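Major allergen Api g 1, isoallergen 1 (Apium graveolens, PDB 2BK0) is a celery food allergen of the Bet v 1 pathogenesis-related family, linked to plant defence and possibly able to bind abscisic acid. Local coordinates at residues N75-D87 against I95-T107. Residues are numbered along the deposited sequence; the frame is centred on the assembly and turned at random.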
loop_
_atom_site.group_PDB
_atom_site.type_symbol
_atom_site.label_atom_id
_atom_site.label_comp_id
_atom_site.label_asym_id
_atom_site.label_seq_id
_atom_site.Cartn_x
_atom_site.Cartn_y
_atom_site.Cartn_z
ATOM N N ASN A 75 -2.739 1.559 -14.079
ATOM C CA ASN A 75 -2.227 1.927 -15.392
ATOM C C ASN A 75 -0.817 1.380 -15.596
ATOM O O ASN A 75 0.151 1.916 -15.053
ATOM C CB ASN A 75 -2.260 3.437 -15.557
ATOM C CG ASN A 75 -2.297 3.856 -17.004
ATOM O OD1 ASN A 75 -1.583 3.309 -17.846
ATOM N ND2 ASN A 75 -3.139 4.831 -17.306
ATOM N N LYS A 76 -0.714 0.307 -16.379
ATOM C CA LYS A 76 0.561 -0.381 -16.599
ATOM C C LYS A 76 1.513 0.505 -17.386
ATOM O O LYS A 76 2.722 0.526 -17.125
ATOM C CB LYS A 76 0.368 -1.705 -17.353
ATOM C CG LYS A 76 -0.826 -2.537 -16.887
ATOM C CD LYS A 76 -0.714 -4.000 -17.322
ATOM C CE LYS A 76 -1.774 -4.857 -16.641
ATOM N NZ LYS A 76 -2.005 -6.129 -17.374
ATOM N N GLU A 77 0.957 1.230 -18.352
ATOM C CA GLU A 77 1.741 2.137 -19.183
ATOM C C GLU A 77 2.196 3.383 -18.428
ATOM O O GLU A 77 3.206 3.992 -18.784
ATOM C CB GLU A 77 0.952 2.564 -20.431
ATOM C CG GLU A 77 0.736 1.451 -21.459
ATOM C CD GLU A 77 -0.686 0.902 -21.462
ATOM O OE1 GLU A 77 -1.269 0.715 -20.367
ATOM O OE2 GLU A 77 -1.220 0.658 -22.567
ATOM N N ALA A 78 1.453 3.774 -17.399
ATOM C CA ALA A 78 1.796 4.969 -16.651
ATOM C C ALA A 78 2.567 4.647 -15.371
ATOM O O ALA A 78 3.186 5.530 -14.785
ATOM C CB ALA A 78 0.549 5.764 -16.354
ATOM N N LEU A 79 2.563 3.380 -14.969
ATOM C CA LEU A 79 3.150 2.960 -13.696
ATOM C C LEU A 79 2.446 3.660 -12.544
ATOM O O LEU A 79 3.074 4.230 -11.652
ATOM C CB LEU A 79 4.662 3.220 -13.662
ATOM C CG LEU A 79 5.479 2.702 -14.842
ATOM C CD1 LEU A 79 6.919 3.079 -14.623
ATOM C CD2 LEU A 79 5.342 1.203 -14.993
ATOM N N THR A 80 1.125 3.592 -12.587
ATOM C CA THR A 80 0.256 4.292 -11.664
ATOM C C THR A 80 -0.697 3.287 -11.058
ATOM O O THR A 80 -1.147 2.358 -11.726
ATOM C CB THR A 80 -0.524 5.382 -12.407
ATOM O OG1 THR A 80 0.252 6.579 -12.398
ATOM C CG2 THR A 80 -1.887 5.666 -11.764
ATOM N N PHE A 81 -1.019 3.486 -9.790
ATOM C CA PHE A 81 -1.840 2.540 -9.058
ATOM C C PHE A 81 -2.641 3.305 -8.016
ATOM O O PHE A 81 -2.096 4.130 -7.281
ATOM C CB PHE A 81 -0.930 1.485 -8.424
ATOM C CG PHE A 81 -1.642 0.489 -7.585
ATOM C CD1 PHE A 81 -2.736 -0.206 -8.084
ATOM C CD2 PHE A 81 -1.198 0.213 -6.297
ATOM C CE1 PHE A 81 -3.394 -1.151 -7.303
ATOM C CE2 PHE A 81 -1.849 -0.734 -5.500
ATOM C CZ PHE A 81 -2.950 -1.414 -6.003
ATOM N N ASP A 82 -3.946 3.057 -7.984
ATOM C CA ASP A 82 -4.851 3.754 -7.078
ATOM C C ASP A 82 -5.653 2.732 -6.290
ATOM O O ASP A 82 -6.237 1.813 -6.864
ATOM C CB ASP A 82 -5.771 4.667 -7.882
ATOM C CG ASP A 82 -4.996 5.640 -8.751
ATOM O OD1 ASP A 82 -4.434 6.607 -8.191
ATOM O OD2 ASP A 82 -4.930 5.428 -9.989
ATOM N N TYR A 83 -5.647 2.881 -4.970
ATOM C CA TYR A 83 -6.429 2.010 -4.093
ATOM C C TYR A 83 -6.886 2.734 -2.827
ATOM O O TYR A 83 -6.179 3.605 -2.305
ATOM C CB TYR A 83 -5.642 0.744 -3.730
ATOM C CG TYR A 83 -4.460 0.969 -2.818
ATOM C CD1 TYR A 83 -4.560 0.739 -1.446
ATOM C CD2 TYR A 83 -3.241 1.400 -3.329
ATOM C CE1 TYR A 83 -3.472 0.941 -0.605
ATOM C CE2 TYR A 83 -2.147 1.606 -2.500
ATOM C CZ TYR A 83 -2.266 1.376 -1.141
ATOM O OH TYR A 83 -1.173 1.580 -0.329
ATOM N N SER A 84 -8.076 2.364 -2.352
ATOM C CA SER A 84 -8.657 2.944 -1.146
ATOM C C SER A 84 -8.823 1.893 -0.050
ATOM O O SER A 84 -9.120 0.735 -0.332
ATOM C CB SER A 84 -10.037 3.557 -1.446
ATOM O OG SER A 84 -9.967 4.569 -2.431
ATOM N N VAL A 85 -8.638 2.308 1.200
ATOM C CA VAL A 85 -9.076 1.510 2.348
ATOM C C VAL A 85 -10.513 1.904 2.673
ATOM O O VAL A 85 -10.789 3.054 3.001
ATOM C CB VAL A 85 -8.205 1.732 3.594
ATOM C CG1 VAL A 85 -8.574 0.723 4.690
ATOM C CG2 VAL A 85 -6.717 1.633 3.231
ATOM N N ILE A 86 -11.417 0.938 2.585
ATOM C CA ILE A 86 -12.847 1.195 2.701
ATOM C C ILE A 86 -13.484 0.565 3.948
ATOM O O ILE A 86 -14.643 0.867 4.280
ATOM C CB ILE A 86 -13.597 0.709 1.435
ATOM C CG1 ILE A 86 -13.291 -0.765 1.145
ATOM C CG2 ILE A 86 -13.209 1.572 0.246
ATOM C CD1 ILE A 86 -14.203 -1.401 0.127
ATOM N N ASP A 87 -12.739 -0.295 4.644
ATOM C CA ASP A 87 -13.306 -1.074 5.744
ATOM C C ASP A 87 -12.207 -1.643 6.647
ATOM O O ASP A 87 -11.029 -1.629 6.284
ATOM C CB ASP A 87 -14.179 -2.204 5.164
ATOM C CG ASP A 87 -15.239 -2.693 6.122
ATOM O OD1 ASP A 87 -15.750 -1.892 6.931
ATOM O OD2 ASP A 87 -15.570 -3.893 6.047
ATOM N N ILE A 95 -12.197 7.534 10.847
ATOM C CA ILE A 95 -11.809 7.622 9.425
ATOM C C ILE A 95 -12.791 6.927 8.479
ATOM O O ILE A 95 -12.994 5.719 8.561
ATOM C CB ILE A 95 -10.389 7.055 9.203
ATOM C CG1 ILE A 95 -9.373 7.843 10.039
ATOM C CG2 ILE A 95 -10.004 7.127 7.733
ATOM C CD1 ILE A 95 -8.088 7.100 10.308
ATOM N N GLU A 96 -13.378 7.696 7.565
ATOM C CA GLU A 96 -14.348 7.155 6.615
ATOM C C GLU A 96 -13.663 6.311 5.540
ATOM O O GLU A 96 -14.136 5.217 5.215
ATOM C CB GLU A 96 -15.155 8.275 5.962
ATOM C CG GLU A 96 -16.527 7.827 5.478
ATOM C CD GLU A 96 -17.106 8.746 4.418
ATOM O OE1 GLU A 96 -16.336 9.142 3.505
ATOM O OE2 GLU A 96 -18.324 9.064 4.496
ATOM N N SER A 97 -12.560 6.823 4.989
ATOM C CA SER A 97 -11.739 6.057 4.035
ATOM C C SER A 97 -10.350 6.660 3.843
ATOM O O SER A 97 -10.119 7.826 4.167
ATOM C CB SER A 97 -12.438 5.937 2.671
ATOM O OG SER A 97 -12.429 7.164 1.970
ATOM N N ILE A 98 -9.432 5.852 3.316
ATOM C CA ILE A 98 -8.085 6.319 2.979
ATOM C C ILE A 98 -7.852 6.195 1.472
ATOM O O ILE A 98 -7.760 5.088 0.942
ATOM C CB ILE A 98 -6.981 5.523 3.721
ATOM C CG1 ILE A 98 -7.319 5.388 5.210
ATOM C CG2 ILE A 98 -5.621 6.210 3.525
ATOM C CD1 ILE A 98 -6.440 4.403 5.961
ATOM N N GLU A 99 -7.745 7.335 0.794
ATOM C CA GLU A 99 -7.548 7.369 -0.654
ATOM C C GLU A 99 -6.052 7.453 -0.993
ATOM O O GLU A 99 -5.395 8.463 -0.727
ATOM C CB GLU A 99 -8.327 8.541 -1.261
ATOM C CG GLU A 99 -7.901 8.932 -2.662
ATOM C CD GLU A 99 -8.588 10.176 -3.145
ATOM O OE1 GLU A 99 -8.107 10.764 -4.137
ATOM O OE2 GLU A 99 -9.599 10.571 -2.530
ATOM N N ASN A 100 -5.528 6.385 -1.588
ATOM C CA ASN A 100 -4.107 6.301 -1.912
ATOM C C ASN A 100 -3.859 6.349 -3.406
ATOM O O ASN A 100 -4.650 5.831 -4.190
ATOM C CB ASN A 100 -3.504 5.025 -1.328
ATOM C CG ASN A 100 -3.711 4.924 0.167
ATOM O OD1 ASN A 100 -4.575 4.185 0.645
ATOM N ND2 ASN A 100 -2.929 5.687 0.913
ATOM N N HIS A 101 -2.761 6.990 -3.789
ATOM C CA HIS A 101 -2.334 7.047 -5.175
ATOM C C HIS A 101 -0.831 6.812 -5.195
ATOM O O HIS A 101 -0.092 7.542 -4.545
ATOM C CB HIS A 101 -2.641 8.417 -5.767
ATOM C CG HIS A 101 -4.082 8.813 -5.685
ATOM N ND1 HIS A 101 -4.913 8.821 -6.785
ATOM C CD2 HIS A 101 -4.836 9.236 -4.642
ATOM C CE1 HIS A 101 -6.119 9.224 -6.421
ATOM N NE2 HIS A 101 -6.098 9.484 -5.126
ATOM N N VAL A 102 -0.377 5.800 -5.921
ATOM C CA VAL A 102 1.062 5.544 -6.036
ATOM C C VAL A 102 1.539 5.810 -7.459
ATOM O O VAL A 102 0.832 5.524 -8.429
ATOM C CB VAL A 102 1.490 4.120 -5.507
ATOM C CG1 VAL A 102 0.287 3.266 -5.158
ATOM C CG2 VAL A 102 2.433 3.390 -6.477
ATOM N N VAL A 103 2.737 6.377 -7.557
ATOM C CA VAL A 103 3.338 6.734 -8.831
ATOM C C VAL A 103 4.773 6.259 -8.838
ATOM O O VAL A 103 5.535 6.588 -7.932
ATOM C CB VAL A 103 3.347 8.259 -9.015
ATOM C CG1 VAL A 103 4.018 8.652 -10.324
ATOM C CG2 VAL A 103 1.928 8.815 -8.962
ATOM N N LEU A 104 5.138 5.480 -9.852
ATOM C CA LEU A 104 6.538 5.108 -10.082
ATOM C C LEU A 104 7.128 6.024 -11.152
ATOM O O LEU A 104 6.457 6.400 -12.107
ATOM C CB LEU A 104 6.671 3.639 -10.507
ATOM C CG LEU A 104 6.661 2.552 -9.419
ATOM C CD1 LEU A 104 7.977 2.546 -8.631
ATOM C CD2 LEU A 104 5.468 2.701 -8.476
ATOM N N VAL A 105 8.390 6.387 -10.969
ATOM C CA VAL A 105 9.106 7.246 -11.893
ATOM C C VAL A 105 10.502 6.668 -12.041
ATOM O O VAL A 105 11.145 6.363 -11.042
ATOM C CB VAL A 105 9.180 8.691 -11.339
ATOM C CG1 VAL A 105 10.189 9.528 -12.086
ATOM C CG2 VAL A 105 7.815 9.365 -11.413
ATOM N N PRO A 106 10.989 6.523 -13.283
ATOM C CA PRO A 106 12.354 6.023 -13.468
ATOM C C PRO A 106 13.416 7.051 -13.103
ATOM O O PRO A 106 13.169 8.247 -13.204
ATOM C CB PRO A 106 12.431 5.724 -14.967
ATOM C CG PRO A 106 11.091 5.973 -15.515
ATOM C CD PRO A 106 10.342 6.814 -14.569
ATOM N N THR A 107 14.584 6.581 -12.676
ATOM C CA THR A 107 15.731 7.471 -12.461
ATOM C C THR A 107 16.913 7.113 -13.371
ATOM O O THR A 107 16.953 6.044 -13.988
ATOM C CB THR A 107 16.200 7.503 -10.981
ATOM O OG1 THR A 107 16.886 6.291 -10.641
ATOM C CG2 THR A 107 15.027 7.709 -10.053
#
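CG1 of Val102 touches two aromatic rings of the neighbouring strand. It comes within 3.6 Å of CD2 of Phe81. The same methyl sits at the edge of the Tyr83 ring, near the ring plane, with CG1 4.0 Å from CE2. Asn100, two residues before Val102 and on the same face, places its CB over one face of the tyrosine ring, toward the rim. This CB is 3.9 Å from the Tyr83 ring centroid, in a CH-pi contact. With chi1 at 69°, CG of Tyr83 is flanked by both backbone N and C, and the ring leans toward Asn100. Val85 and Ile98 continue this face side by side. At the far end, CB of Leu79 lies 3.8 Å from CB of Leu104. Their side chains cross at about a right angle, and Leu104 N bonds to Leu79 O. Both leucines also touch helix 16-25. Strands 80-87 and 97-106 form an antiparallel hairpin of the curved Bet v 1 sheet. Phe81–Val102, Tyr83–Asn100 and Val85–Ile98 are its hydrogen-bonded pairs. The Val102 N to Phe81 O bond is nearly straight, at 177°. The face carrying Asp82, Ser84, Glu99 and His101 is largely polar, though Val103 also lies on it. OD1 of Asp82 is 2.7 Å from ND1 of His101, but the bond is bent and weak. NE2 of His101 donates a straighter bond (158°) to OE1 of Glu99, close to the imidazole plane. OG of Ser84 pairs with Asp72. The two faces thus differ in chemistry. On the polar one, His101 lies between two carboxylates, which would probably favour its protonated form.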